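Separin (Saccharomyces cerevisiae, PDB 5U1T) cleaves the cohesin subunit MCD1/SCC1 at the onset of anaphase as a caspase-like cysteine protease held inactive by securin for most of the cell cycle. Local coordinates at residues A[440-445]-A[453-458]; A[457-462]-A[478-483]; A[493-498]-A[502-507]; A[514-519]-A[531-536]. One frame throughout, in Å; residues are numbered along the deposited sequence.

Contact 1 of 4, residues A[440-445]-A[453-458]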
loop_
_atom_site.group_PDB
_atom_site.type_symbol
_atom_site.label_atom_id
_atom_site.label_comp_id
_atom_site.label_asym_id
_atom_site.label_seq_id
_atom_site.Cartn_x
_atom_site.Cartn_y
_atom_site.Cartn_z
ATOM N N LYS A 440 9.873 -16.416 -34.434
ATOM C CA LYS A 440 9.162 -17.446 -35.186
ATOM C C LYS A 440 10.116 -18.556 -35.645
ATOM O O LYS A 440 9.743 -19.730 -35.592
ATOM C CB LYS A 440 8.406 -16.833 -36.377
ATOM C CG LYS A 440 7.521 -15.636 -35.984
ATOM C CD LYS A 440 6.090 -15.656 -36.585
ATOM C CE LYS A 440 5.080 -14.967 -35.633
ATOM N NZ LYS A 440 3.627 -15.053 -36.091
ATOM N N PHE A 441 11.333 -18.194 -36.079
ATOM C CA PHE A 441 12.386 -19.180 -36.390
ATOM C C PHE A 441 12.616 -20.113 -35.203
ATOM O O PHE A 441 12.461 -21.328 -35.323
ATOM C CB PHE A 441 13.731 -18.516 -36.748
ATOM C CG PHE A 441 13.655 -17.510 -37.863
ATOM C CD1 PHE A 441 12.627 -17.538 -38.792
ATOM C CD2 PHE A 441 14.628 -16.531 -37.980
ATOM C CE1 PHE A 441 12.568 -16.603 -39.800
ATOM C CE2 PHE A 441 14.569 -15.594 -38.990
ATOM C CZ PHE A 441 13.537 -15.630 -39.896
ATOM N N ILE A 442 12.984 -19.522 -34.060
ATOM C CA ILE A 442 13.329 -20.284 -32.867
ATOM C C ILE A 442 12.220 -21.259 -32.540
ATOM O O ILE A 442 12.467 -22.440 -32.325
ATOM C CB ILE A 442 13.607 -19.374 -31.668
ATOM C CG1 ILE A 442 14.872 -18.565 -31.931
ATOM C CG2 ILE A 442 13.795 -20.203 -30.411
ATOM C CD1 ILE A 442 15.127 -17.483 -30.930
ATOM N N SER A 443 10.992 -20.767 -32.565
ATOM C CA SER A 443 9.830 -21.609 -32.382
ATOM C C SER A 443 9.788 -22.781 -33.360
ATOM O O SER A 443 9.321 -23.857 -33.007
ATOM C CB SER A 443 8.567 -20.775 -32.527
ATOM O OG SER A 443 8.530 -19.772 -31.524
ATOM N N SER A 444 10.283 -22.580 -34.580
ATOM C CA SER A 444 10.171 -23.602 -35.613
ATOM C C SER A 444 11.305 -24.633 -35.541
ATOM O O SER A 444 11.191 -25.728 -36.101
ATOM C CB SER A 444 10.126 -22.947 -36.996
ATOM O OG SER A 444 11.289 -22.174 -37.246
ATOM N N ALA A 445 12.379 -24.292 -34.827
ATOM C CA ALA A 445 13.544 -25.167 -34.726
ATOM C C ALA A 445 13.184 -26.517 -34.103
ATOM O O ALA A 445 12.365 -26.584 -33.181
ATOM C CB ALA A 445 14.648 -24.490 -33.929
ATOM N N GLU A 453 20.751 -22.689 -31.026
ATOM C CA GLU A 453 21.661 -22.409 -32.130
ATOM C C GLU A 453 21.192 -21.214 -32.945
ATOM O O GLU A 453 21.970 -20.295 -33.221
ATOM C CB GLU A 453 21.776 -23.641 -33.008
ATOM C CG GLU A 453 23.131 -23.861 -33.621
ATOM C CD GLU A 453 23.284 -25.296 -34.081
ATOM O OE1 GLU A 453 23.306 -25.546 -35.318
ATOM O OE2 GLU A 453 23.355 -26.176 -33.183
ATOM N N ILE A 454 19.912 -21.241 -33.319
ATOM C CA ILE A 454 19.278 -20.142 -34.037
ATOM C C ILE A 454 19.351 -18.866 -33.205
ATOM O O ILE A 454 19.524 -17.771 -33.743
ATOM C CB ILE A 454 17.809 -20.465 -34.375
ATOM C CG1 ILE A 454 17.742 -21.643 -35.355
ATOM C CG2 ILE A 454 17.082 -19.231 -34.912
ATOM C CD1 ILE A 454 18.555 -21.443 -36.630
ATOM N N PHE A 455 19.257 -19.008 -31.900
ATOM C CA PHE A 455 19.228 -17.861 -31.025
ATOM C C PHE A 455 20.503 -17.074 -31.133
ATOM O O PHE A 455 20.508 -15.869 -31.031
ATOM C CB PHE A 455 19.014 -18.276 -29.579
ATOM C CG PHE A 455 19.034 -17.129 -28.632
ATOM C CD1 PHE A 455 18.015 -16.224 -28.621
ATOM C CD2 PHE A 455 20.092 -16.939 -27.790
ATOM C CE1 PHE A 455 18.046 -15.155 -27.777
ATOM C CE2 PHE A 455 20.132 -15.870 -26.945
ATOM C CZ PHE A 455 19.105 -14.980 -26.939
ATOM N N SER A 456 21.593 -17.774 -31.363
ATOM C CA SER A 456 22.911 -17.185 -31.335
ATOM C C SER A 456 23.238 -16.407 -32.581
ATOM O O SER A 456 24.146 -15.611 -32.591
ATOM C CB SER A 456 23.944 -18.275 -31.156
ATOM O OG SER A 456 24.836 -17.944 -30.140
ATOM N N CYS A 457 22.510 -16.668 -33.645
ATOM C CA CYS A 457 22.597 -15.874 -34.833
ATOM C C CYS A 457 22.025 -14.513 -34.566
ATOM O O CYS A 457 22.419 -13.561 -35.183
ATOM C CB CYS A 457 21.850 -16.545 -35.973
ATOM S SG CYS A 457 22.495 -18.136 -36.485
ATOM N N LEU A 458 21.101 -14.408 -33.632
ATOM C CA LEU A 458 20.516 -13.123 -33.345
ATOM C C LEU A 458 21.198 -12.479 -32.172
ATOM O O LEU A 458 21.420 -11.306 -32.162
ATOM C CB LEU A 458 19.038 -13.287 -33.054
ATOM C CG LEU A 458 18.157 -12.117 -32.648
ATOM C CD1 LEU A 458 18.640 -11.540 -31.350
ATOM C CD2 LEU A 458 18.042 -11.058 -33.699
#
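The ring of Phe-455 takes Ile-442 at its rim: CD1 of Ile-442 lies in the plane of the ring, 3.9 Å from Phe-455 CD1, so the isoleucine meets an edge and covers no face. Elsewhere around this ring Phe-459 lies with its plane only about 15° off, and Phe-496 meets it edge-to-face. The second aromatic, Phe-441, touches the other helix through its CB alone, while its ring leads away to an edge-to-face meeting with Phe-438 of its own helix. Ile-454 provides the central aliphatic contact. With CG1 beside the backbone N (chi1 -65°), its CG2 is anti to that N and reaches Ile-442 CG1, at 3.8 Å, and Phe-441 CB, at 3.9 Å. The side chains of Ile-442 and Ile-454 run past each other in opposite directions. At the end of helix 431-444, Ala-445 CB lies more loosely against Ile-454 CG1, 4.4 Å away. The two segments belong to helices 431-444 and 448-458, joined by a short connection and nearly antiparallel at 162°, with segment axes 9.4 Å apart: an antiparallel helical hairpin of the helical domain. Leu-411 and Thr-414 of helix 408-425 touch Ile-454 and Phe-441, and Cys-484 of helix 470-485 touches Ile-442 and Phe-455. No hydrogen bond or charge pair crosses the hairpin here. All five touching residues are buried, and their cohesion is therefore hydrophobic, set by the fit of branched side chains and ring edges and not by bond direction.

Contact 2 of 4, residues A[457-462]-A[478-483]; sequences CLFNVY and QNAFIH
Ala-480 turns its CB toward Leu-458 and Phe-459, two neighbouring residues of different shape that both meet it. Leu-458 reaches it with one branch, CD1, 4.3 Å from Ala-480 CB. The leucine CG is anti to the backbone N (chi1 177°), which carries the branch out toward helix 470-485. Phe-459 presents its ring edge: CD1 stands 4.5 Å from the same methyl, which lies near the ring plane and over neither face. One small side chain thus touches both an aliphatic branch and an aromatic rim. Phe-459 is also the centre of an inverse gamma turn. Just beyond, Asn-460 forms an Asx turn, its OD1 accepting from Tyr-462 N at 3.1 Å. That donor stands well above the carbonyl plane, 49° out of it, and does not lie on a lone pair. The Asx turn overlaps a 3-10 segment beginning at Val-461. Phe-459 also touches Met-503, Leu-504 and Leu-507 of helix 501-509, while Leu-458 lies against Thr-434 and Phe-438 of helix 431-444. Within helix 470-485, Leu-458 also meets Phe-476, and Phe-459 meets Cys-477. The contact thus occupies the buried junction where segment 457-462 meets helix 470-485, with helices 431-444 and 501-509 close by.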
loop_
_atom_site.group_PDB
_atom_site.type_symbol
_atom_site.label_atom_id
_atom_site.label_comp_id
_atom_site.label_asym_id
_atom_site.label_seq_id
_atom_site.Cartn_x
_atom_site.Cartn_y
_atom_site.Cartn_z
ATOM N N CYS A 457 22.510 -16.668 -33.645
ATOM C CA CYS A 457 22.597 -15.874 -34.833
ATOM C C CYS A 457 22.025 -14.513 -34.566
ATOM O O CYS A 457 22.419 -13.561 -35.183
ATOM C CB CYS A 457 21.850 -16.545 -35.973
ATOM S SG CYS A 457 22.495 -18.136 -36.485
ATOM N N LEU A 458 21.101 -14.408 -33.632
ATOM C CA LEU A 458 20.516 -13.123 -33.345
ATOM C C LEU A 458 21.198 -12.479 -32.172
ATOM O O LEU A 458 21.420 -11.306 -32.162
ATOM C CB LEU A 458 19.038 -13.287 -33.054
ATOM C CG LEU A 458 18.157 -12.117 -32.648
ATOM C CD1 LEU A 458 18.640 -11.540 -31.350
ATOM C CD2 LEU A 458 18.042 -11.058 -33.699
ATOM N N PHE A 459 21.527 -13.251 -31.163
ATOM C CA PHE A 459 22.194 -12.670 -30.017
ATOM C C PHE A 459 23.661 -12.608 -30.357
ATOM O O PHE A 459 24.450 -13.488 -30.009
ATOM C CB PHE A 459 21.916 -13.462 -28.743
ATOM C CG PHE A 459 22.189 -12.699 -27.495
ATOM C CD1 PHE A 459 21.309 -11.731 -27.061
ATOM C CD2 PHE A 459 23.332 -12.944 -26.756
ATOM C CE1 PHE A 459 21.553 -11.009 -25.891
ATOM C CE2 PHE A 459 23.589 -12.232 -25.586
ATOM C CZ PHE A 459 22.699 -11.263 -25.158
ATOM N N ASN A 460 23.998 -11.541 -31.071
ATOM C CA ASN A 460 25.303 -11.386 -31.711
ATOM C C ASN A 460 25.659 -9.915 -31.751
ATOM O O ASN A 460 24.855 -9.103 -32.199
ATOM C CB ASN A 460 25.277 -11.993 -33.136
ATOM C CG ASN A 460 26.597 -11.839 -33.885
ATOM O OD1 ASN A 460 26.814 -10.846 -34.589
ATOM N ND2 ASN A 460 27.465 -12.846 -33.764
ATOM N N VAL A 461 26.861 -9.578 -31.294
ATOM C CA VAL A 461 27.265 -8.183 -31.163
ATOM C C VAL A 461 27.225 -7.332 -32.454
ATOM O O VAL A 461 26.997 -6.125 -32.357
ATOM C CB VAL A 461 28.679 -8.083 -30.567
ATOM C CG1 VAL A 461 29.701 -8.490 -31.561
ATOM C CG2 VAL A 461 28.961 -6.677 -30.111
ATOM N N TYR A 462 27.417 -7.904 -33.649
ATOM C CA TYR A 462 27.416 -7.058 -34.845
ATOM C C TYR A 462 25.993 -6.617 -35.134
ATOM O O TYR A 462 25.761 -5.718 -35.933
ATOM C CB TYR A 462 28.054 -7.755 -36.079
ATOM C CG TYR A 462 29.538 -7.957 -35.898
ATOM C CD1 TYR A 462 30.425 -6.890 -36.038
ATOM C CD2 TYR A 462 30.049 -9.189 -35.532
ATOM C CE1 TYR A 462 31.784 -7.058 -35.840
ATOM C CE2 TYR A 462 31.380 -9.363 -35.316
ATOM C CZ TYR A 462 32.256 -8.304 -35.482
ATOM O OH TYR A 462 33.607 -8.492 -35.272
ATOM N N GLN A 478 16.354 -6.673 -24.002
ATOM C CA GLN A 478 15.165 -7.026 -23.272
ATOM C C GLN A 478 14.181 -7.692 -24.170
ATOM O O GLN A 478 13.551 -8.642 -23.787
ATOM C CB GLN A 478 14.561 -5.829 -22.589
ATOM C CG GLN A 478 14.658 -5.940 -21.092
ATOM C CD GLN A 478 14.648 -4.610 -20.440
ATOM O OE1 GLN A 478 13.920 -3.728 -20.848
ATOM N NE2 GLN A 478 15.459 -4.450 -19.430
ATOM N N ASN A 479 14.055 -7.188 -25.376
ATOM C CA ASN A 479 13.163 -7.813 -26.335
ATOM C C ASN A 479 13.635 -9.201 -26.755
ATOM O O ASN A 479 12.815 -10.101 -26.969
ATOM C CB ASN A 479 13.005 -6.931 -27.554
ATOM C CG ASN A 479 11.949 -5.893 -27.354
ATOM O OD1 ASN A 479 10.826 -6.045 -27.826
ATOM N ND2 ASN A 479 12.280 -4.839 -26.618
ATOM N N ALA A 480 14.953 -9.376 -26.869
ATOM C CA ALA A 480 15.523 -10.680 -27.209
ATOM C C ALA A 480 15.247 -11.637 -26.064
ATOM O O ALA A 480 15.114 -12.846 -26.249
ATOM C CB ALA A 480 17.029 -10.571 -27.476
ATOM N N PHE A 481 15.163 -11.077 -24.868
ATOM C CA PHE A 481 14.871 -11.876 -23.692
ATOM C C PHE A 481 13.413 -12.317 -23.662
ATOM O O PHE A 481 13.115 -13.512 -23.571
ATOM C CB PHE A 481 15.184 -11.102 -22.436
ATOM C CG PHE A 481 14.957 -11.885 -21.194
ATOM C CD1 PHE A 481 13.712 -11.882 -20.576
ATOM C CD2 PHE A 481 15.981 -12.633 -20.641
ATOM C CE1 PHE A 481 13.495 -12.601 -19.445
ATOM C CE2 PHE A 481 15.760 -13.353 -19.487
ATOM C CZ PHE A 481 14.509 -13.333 -18.890
ATOM N N ILE A 482 12.514 -11.343 -23.704
ATOM C CA ILE A 482 11.092 -11.629 -23.712
ATOM C C ILE A 482 10.687 -12.544 -24.867
ATOM O O ILE A 482 10.018 -13.547 -24.645
ATOM C CB ILE A 482 10.271 -10.337 -23.789
ATOM C CG1 ILE A 482 10.315 -9.615 -22.446
ATOM C CG2 ILE A 482 8.842 -10.638 -24.155
ATOM C CD1 ILE A 482 10.102 -8.120 -22.545
ATOM N N HIS A 483 11.087 -12.228 -26.093
ATOM C CA HIS A 483 10.509 -12.932 -27.240
ATOM C C HIS A 483 11.264 -14.184 -27.686
ATOM O O HIS A 483 10.720 -14.988 -28.449
ATOM C CB HIS A 483 10.398 -11.988 -28.436
ATOM C CG HIS A 483 9.506 -10.811 -28.198
ATOM N ND1 HIS A 483 8.231 -10.723 -28.719
ATOM C CD2 HIS A 483 9.704 -9.665 -27.502
ATOM C CE1 HIS A 483 7.685 -9.577 -28.354
ATOM N NE2 HIS A 483 8.558 -8.916 -27.614
#

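Contact 3 of 4, residues A[493-498]-A[502-507]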
loop_
_atom_site.group_PDB
_atom_site.type_symbol
_atom_site.label_atom_id
_atom_site.label_comp_id
_atom_site.label_asym_id
_atom_site.label_seq_id
_atom_site.Cartn_x
_atom_site.Cartn_y
_atom_site.Cartn_z
ATOM N N PHE A 493 23.901 -21.072 -16.980
ATOM C CA PHE A 493 24.539 -20.021 -17.763
ATOM C C PHE A 493 25.214 -20.544 -19.044
ATOM O O PHE A 493 26.108 -21.382 -18.985
ATOM C CB PHE A 493 25.562 -19.311 -16.891
ATOM C CG PHE A 493 26.395 -18.324 -17.617
ATOM C CD1 PHE A 493 25.894 -17.061 -17.910
ATOM C CD2 PHE A 493 27.688 -18.639 -17.997
ATOM C CE1 PHE A 493 26.677 -16.130 -18.589
ATOM C CE2 PHE A 493 28.472 -17.721 -18.665
ATOM C CZ PHE A 493 27.977 -16.475 -18.967
ATOM N N ILE A 494 24.750 -20.058 -20.196
ATOM C CA ILE A 494 25.417 -20.238 -21.483
ATOM C C ILE A 494 26.145 -18.950 -21.811
ATOM O O ILE A 494 25.503 -17.912 -21.947
ATOM C CB ILE A 494 24.417 -20.521 -22.644
ATOM C CG1 ILE A 494 23.603 -21.798 -22.424
ATOM C CG2 ILE A 494 25.135 -20.523 -23.977
ATOM C CD1 ILE A 494 24.417 -22.919 -21.898
ATOM N N GLU A 495 27.461 -18.968 -21.952
ATOM C CA GLU A 495 28.111 -17.733 -22.401
ATOM C C GLU A 495 27.996 -17.556 -23.904
ATOM O O GLU A 495 28.800 -18.095 -24.663
ATOM C CB GLU A 495 29.568 -17.699 -22.023
ATOM C CG GLU A 495 30.189 -16.431 -22.487
ATOM C CD GLU A 495 31.634 -16.360 -22.118
ATOM O OE1 GLU A 495 32.193 -15.243 -22.098
ATOM O OE2 GLU A 495 32.227 -17.420 -21.844
ATOM N N PHE A 496 26.999 -16.812 -24.345
ATOM C CA PHE A 496 26.689 -16.803 -25.760
ATOM C C PHE A 496 27.849 -16.332 -26.604
ATOM O O PHE A 496 28.536 -15.372 -26.255
ATOM C CB PHE A 496 25.458 -15.963 -26.011
ATOM C CG PHE A 496 24.222 -16.562 -25.415
ATOM C CD1 PHE A 496 23.606 -17.645 -26.023
ATOM C CD2 PHE A 496 23.695 -16.071 -24.217
ATOM C CE1 PHE A 496 22.476 -18.197 -25.479
ATOM C CE2 PHE A 496 22.568 -16.630 -23.665
ATOM C CZ PHE A 496 21.955 -17.690 -24.297
ATOM N N SER A 497 28.064 -17.043 -27.706
ATOM C CA SER A 497 29.199 -16.804 -28.590
ATOM C C SER A 497 29.042 -15.537 -29.405
ATOM O O SER A 497 27.944 -15.209 -29.861
ATOM C CB SER A 497 29.398 -17.993 -29.519
ATOM O OG SER A 497 28.238 -18.251 -30.296
ATOM N N ASN A 498 30.134 -14.829 -29.578
ATOM C CA ASN A 498 30.187 -13.595 -30.325
ATOM C C ASN A 498 29.207 -12.541 -29.863
ATOM O O ASN A 498 28.425 -12.031 -30.617
ATOM C CB ASN A 498 30.111 -13.846 -31.832
ATOM C CG ASN A 498 30.451 -12.626 -32.661
ATOM O OD1 ASN A 498 31.235 -11.807 -32.261
ATOM N ND2 ASN A 498 29.861 -12.508 -33.805
ATOM N N ILE A 502 28.350 -6.219 -22.309
ATOM C CA ILE A 502 27.143 -5.461 -22.052
ATOM C C ILE A 502 25.874 -6.272 -22.396
ATOM O O ILE A 502 24.925 -6.351 -21.591
ATOM C CB ILE A 502 27.191 -4.135 -22.825
ATOM C CG1 ILE A 502 28.561 -3.482 -22.600
ATOM C CG2 ILE A 502 26.061 -3.228 -22.399
ATOM C CD1 ILE A 502 28.609 -1.988 -22.834
ATOM N N MET A 503 25.864 -6.894 -23.570
ATOM C CA MET A 503 24.741 -7.724 -23.968
ATOM C C MET A 503 24.478 -8.854 -22.980
ATOM O O MET A 503 23.316 -9.155 -22.679
ATOM C CB MET A 503 24.973 -8.319 -25.358
ATOM C CG MET A 503 24.865 -7.319 -26.469
ATOM S SD MET A 503 25.320 -8.042 -28.060
ATOM C CE MET A 503 23.960 -9.192 -28.360
ATOM N N LEU A 504 25.548 -9.498 -22.506
ATOM C CA LEU A 504 25.391 -10.601 -21.560
ATOM C C LEU A 504 24.834 -10.089 -20.204
ATOM O O LEU A 504 24.021 -10.764 -19.551
ATOM C CB LEU A 504 26.716 -11.335 -21.366
ATOM C CG LEU A 504 27.187 -12.213 -22.533
ATOM C CD1 LEU A 504 28.613 -12.664 -22.315
ATOM C CD2 LEU A 504 26.293 -13.421 -22.746
ATOM N N SER A 505 25.257 -8.893 -19.810
ATOM C CA SER A 505 24.855 -8.298 -18.543
ATOM C C SER A 505 23.350 -7.964 -18.483
ATOM O O SER A 505 22.652 -8.352 -17.550
ATOM C CB SER A 505 25.676 -7.040 -18.284
ATOM O OG SER A 505 25.476 -6.594 -16.956
ATOM N N VAL A 506 22.859 -7.259 -19.492
ATOM C CA VAL A 506 21.447 -6.946 -19.557
ATOM C C VAL A 506 20.623 -8.208 -19.724
ATOM O O VAL A 506 19.601 -8.354 -19.069
ATOM C CB VAL A 506 21.136 -5.953 -20.693
ATOM C CG1 VAL A 506 19.652 -5.796 -20.878
ATOM C CG2 VAL A 506 21.774 -4.608 -20.391
ATOM N N LEU A 507 21.062 -9.143 -20.561
ATOM C CA LEU A 507 20.265 -10.357 -20.793
ATOM C C LEU A 507 20.191 -11.264 -19.560
ATOM O O LEU A 507 19.115 -11.714 -19.216
ATOM C CB LEU A 507 20.791 -11.168 -21.981
ATOM C CG LEU A 507 19.976 -12.433 -22.304
ATOM C CD1 LEU A 507 18.879 -12.175 -23.308
ATOM C CD2 LEU A 507 20.871 -13.561 -22.765
#
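Phe-496 belongs to the extended loop that leads into helix 501-509 and folds back on Leu-504 and Leu-507 of that same helix. CD2 of Leu-504 lies in the plane of the Phe-496 ring, at its edge, 4.0 Å from the ring atom CD2. The same methyl also touches the loop backbone, 3.8 Å from Phe-496 N. One turn along the helix, Leu-507 CD2 comes to 3.6 Å from Phe-496 CE2, and the two side chains cross at about a right angle. Within the loop, Ile-494 CG2 lies 3.8 Å above one face of the Phe-496 ring, displaced toward the rim. Glu-495 adds only its aliphatic part: CG, anti to the backbone N (chi1 -180°), meets Leu-504 CD1 at 4.1 Å, and the chain then runs on extended. Outside the pair, Phe-485 of helix 470-485 also packs on Phe-496, and Ile-494 O is hydrogen-bonded to the hydroxyl of Tyr-508. This is a connecting loop of an all-helical domain, anchored by one buried phenylalanine across two leucines spaced i and i+3 on the helix that follows.

Contact 4 of 4, residues A[514-519]-A[531-536]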
loop_
_atom_site.group_PDB
_atom_site.type_symbol
_atom_site.label_atom_id
_atom_site.label_comp_id
_atom_site.label_asym_id
_atom_site.label_seq_id
_atom_site.Cartn_x
_atom_site.Cartn_y
_atom_site.Cartn_z
ATOM N N GLU A 514 20.649 -19.187 -11.840
ATOM C CA GLU A 514 21.319 -19.081 -10.548
ATOM C C GLU A 514 22.740 -18.503 -10.577
ATOM O O GLU A 514 22.958 -17.375 -10.099
ATOM C CB GLU A 514 21.350 -20.457 -9.873
ATOM C CG GLU A 514 19.964 -20.986 -9.460
ATOM C CD GLU A 514 20.004 -22.407 -8.847
ATOM O OE1 GLU A 514 21.084 -23.072 -8.914
ATOM O OE2 GLU A 514 18.949 -22.851 -8.299
ATOM N N ASN A 515 23.704 -19.262 -11.103
ATOM C CA ASN A 515 25.116 -18.865 -11.005
ATOM C C ASN A 515 25.704 -18.256 -12.269
ATOM O O ASN A 515 26.398 -18.920 -13.035
ATOM C CB ASN A 515 25.983 -20.057 -10.604
ATOM C CG ASN A 515 25.543 -20.676 -9.294
ATOM O OD1 ASN A 515 25.200 -21.860 -9.246
ATOM N ND2 ASN A 515 25.548 -19.884 -8.221
ATOM N N ILE A 516 25.447 -16.976 -12.466
ATOM C CA ILE A 516 26.066 -16.246 -13.547
ATOM C C ILE A 516 27.454 -15.770 -13.122
ATOM O O ILE A 516 27.613 -15.251 -12.026
ATOM C CB ILE A 516 25.182 -15.076 -13.957
ATOM C CG1 ILE A 516 23.903 -15.627 -14.574
ATOM C CG2 ILE A 516 25.899 -14.189 -14.937
ATOM C CD1 ILE A 516 22.697 -14.847 -14.202
ATOM N N PRO A 517 28.476 -15.988 -13.975
ATOM C CA PRO A 517 29.832 -15.524 -13.645
ATOM C C PRO A 517 30.021 -14.024 -13.888
ATOM O O PRO A 517 30.868 -13.633 -14.692
ATOM C CB PRO A 517 30.716 -16.348 -14.582
ATOM C CG PRO A 517 29.846 -16.653 -15.741
ATOM C CD PRO A 517 28.450 -16.796 -15.208
ATOM N N SER A 518 29.249 -13.194 -13.194
ATOM C CA SER A 518 29.250 -11.763 -13.472
ATOM C C SER A 518 30.573 -11.111 -13.100
ATOM O O SER A 518 30.926 -10.072 -13.651
ATOM C CB SER A 518 28.095 -11.069 -12.738
ATOM O OG SER A 518 28.187 -11.250 -11.335
ATOM N N GLU A 519 31.318 -11.722 -12.185
ATOM C CA GLU A 519 32.547 -11.094 -11.700
ATOM C C GLU A 519 33.626 -11.051 -12.781
ATOM O O GLU A 519 34.646 -10.395 -12.617
ATOM C CB GLU A 519 33.072 -11.799 -10.450
ATOM C CG GLU A 519 33.643 -13.174 -10.676
ATOM C CD GLU A 519 32.585 -14.238 -10.952
ATOM O OE1 GLU A 519 31.375 -13.921 -10.854
ATOM O OE2 GLU A 519 32.967 -15.394 -11.272
ATOM N N SER A 531 21.613 -4.468 -10.319
ATOM C CA SER A 531 20.413 -3.659 -10.281
ATOM C C SER A 531 19.265 -4.389 -10.925
ATOM O O SER A 531 18.129 -4.273 -10.477
ATOM C CB SER A 531 20.644 -2.316 -10.963
ATOM O OG SER A 531 21.608 -1.579 -10.228
ATOM N N LEU A 532 19.566 -5.140 -11.979
ATOM C CA LEU A 532 18.561 -5.917 -12.687
ATOM C C LEU A 532 18.114 -7.093 -11.823
ATOM O O LEU A 532 16.962 -7.501 -11.874
ATOM C CB LEU A 532 19.099 -6.417 -14.039
ATOM C CG LEU A 532 18.877 -5.614 -15.331
ATOM C CD1 LEU A 532 17.406 -5.501 -15.663
ATOM C CD2 LEU A 532 19.422 -4.230 -15.210
ATOM N N ARG A 533 19.031 -7.628 -11.022
ATOM C CA ARG A 533 18.795 -8.873 -10.292
ATOM C C ARG A 533 18.237 -8.719 -8.896
ATOM O O ARG A 533 17.761 -9.686 -8.324
ATOM C CB ARG A 533 20.089 -9.658 -10.170
ATOM C CG ARG A 533 20.605 -10.185 -11.460
ATOM C CD ARG A 533 21.122 -11.556 -11.202
ATOM N NE ARG A 533 20.251 -12.533 -11.822
ATOM C CZ ARG A 533 20.419 -13.841 -11.720
ATOM N NH1 ARG A 533 21.425 -14.332 -11.013
ATOM N NH2 ARG A 533 19.572 -14.645 -12.333
ATOM N N GLY A 534 18.341 -7.521 -8.334
ATOM C CA GLY A 534 18.005 -7.305 -6.944
ATOM C C GLY A 534 18.984 -7.993 -6.018
ATOM O O GLY A 534 18.640 -8.359 -4.900
ATOM N N ILE A 535 20.211 -8.181 -6.481
ATOM C CA ILE A 535 21.242 -8.805 -5.670
ATOM C C ILE A 535 22.486 -7.950 -5.723
ATOM O O ILE A 535 22.894 -7.532 -6.786
ATOM C CB ILE A 535 21.573 -10.222 -6.157
ATOM C CG1 ILE A 535 20.311 -11.092 -6.174
ATOM C CG2 ILE A 535 22.662 -10.846 -5.289
ATOM C CD1 ILE A 535 19.708 -11.340 -4.795
ATOM N N PHE A 536 23.102 -7.687 -4.584
ATOM C CA PHE A 536 24.187 -6.721 -4.559
ATOM C C PHE A 536 25.429 -7.308 -3.884
ATOM O O PHE A 536 25.479 -7.464 -2.671
ATOM C CB PHE A 536 23.670 -5.430 -3.897
ATOM C CG PHE A 536 22.438 -4.880 -4.596
ATOM C CD1 PHE A 536 21.163 -5.297 -4.230
ATOM C CD2 PHE A 536 22.560 -4.029 -5.688
ATOM C CE1 PHE A 536 20.044 -4.859 -4.909
ATOM C CE2 PHE A 536 21.431 -3.574 -6.368
ATOM C CZ PHE A 536 20.177 -3.997 -5.976
#
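NH2 of Arg-533 is held by two backbone carbonyls, those of Ser-511 and Ile-513, just ahead of Glu-514 in the same loop; Glu-514 and Ile-516 flank the same guanidinium. Ile-516 lies over one face: its CD1 stands 3.3 Å above the plane, offset toward the rim, and is 3.5 Å from both CZ and NH1 of Arg-533. At the edge, in plane, is Glu-514 O, 3.5 Å from Arg-533 NH1, a close polar approach and not a hydrogen bond. Glu-514 takes part through this backbone atom, while its CB points away. The arginine bends at chi2 (-140°) and chi3 (110°), and this turns the guanidinium plane under the isoleucine methyl. Arg-533 is the last helical residue of helix 523-533, and Gly-534 ends the helix with a positive phi. Ile-516 also packs on Trp-521 and Phe-529. This helix end also meets the chain of another protein, where a polar side chain hydrogen-bonds Leu-532 O. With a leucine in place of Arg-533, the carbonyls of Ser-511 and Ile-513 would probably lose their shared donor, and Ile-516 the flat group it covers. The contact therefore pairs a charge with neutral carbonyls on its rim and a hydrocarbon on its face, tying the loop between helices 501-509 and 523-533 to the end of the latter at the protein surface.

Contacts 1, 2 and 3 are buried and apolar across their segments, whereas contact 4 lies at the surface and turns on one guanidinium and backbone carbonyls. Contacts 1 and 2 share helix 448-458 and their centres are 10 Å apart. Contact 3 joins them through its loop: the ring of Phe-496 meets those of Phe-455 and Phe-459, so a cluster of three phenylalanines runs through the first three contacts. A probable hydrogen bond of 3.0 Å from Val-461 N to Asn-498 O adds a polar tie between contacts 2 and 3. Contact 4 touches contact 3 through Phe-493, which packs on Pro-517, but is about 13 Å from contact 1 between nearest atoms.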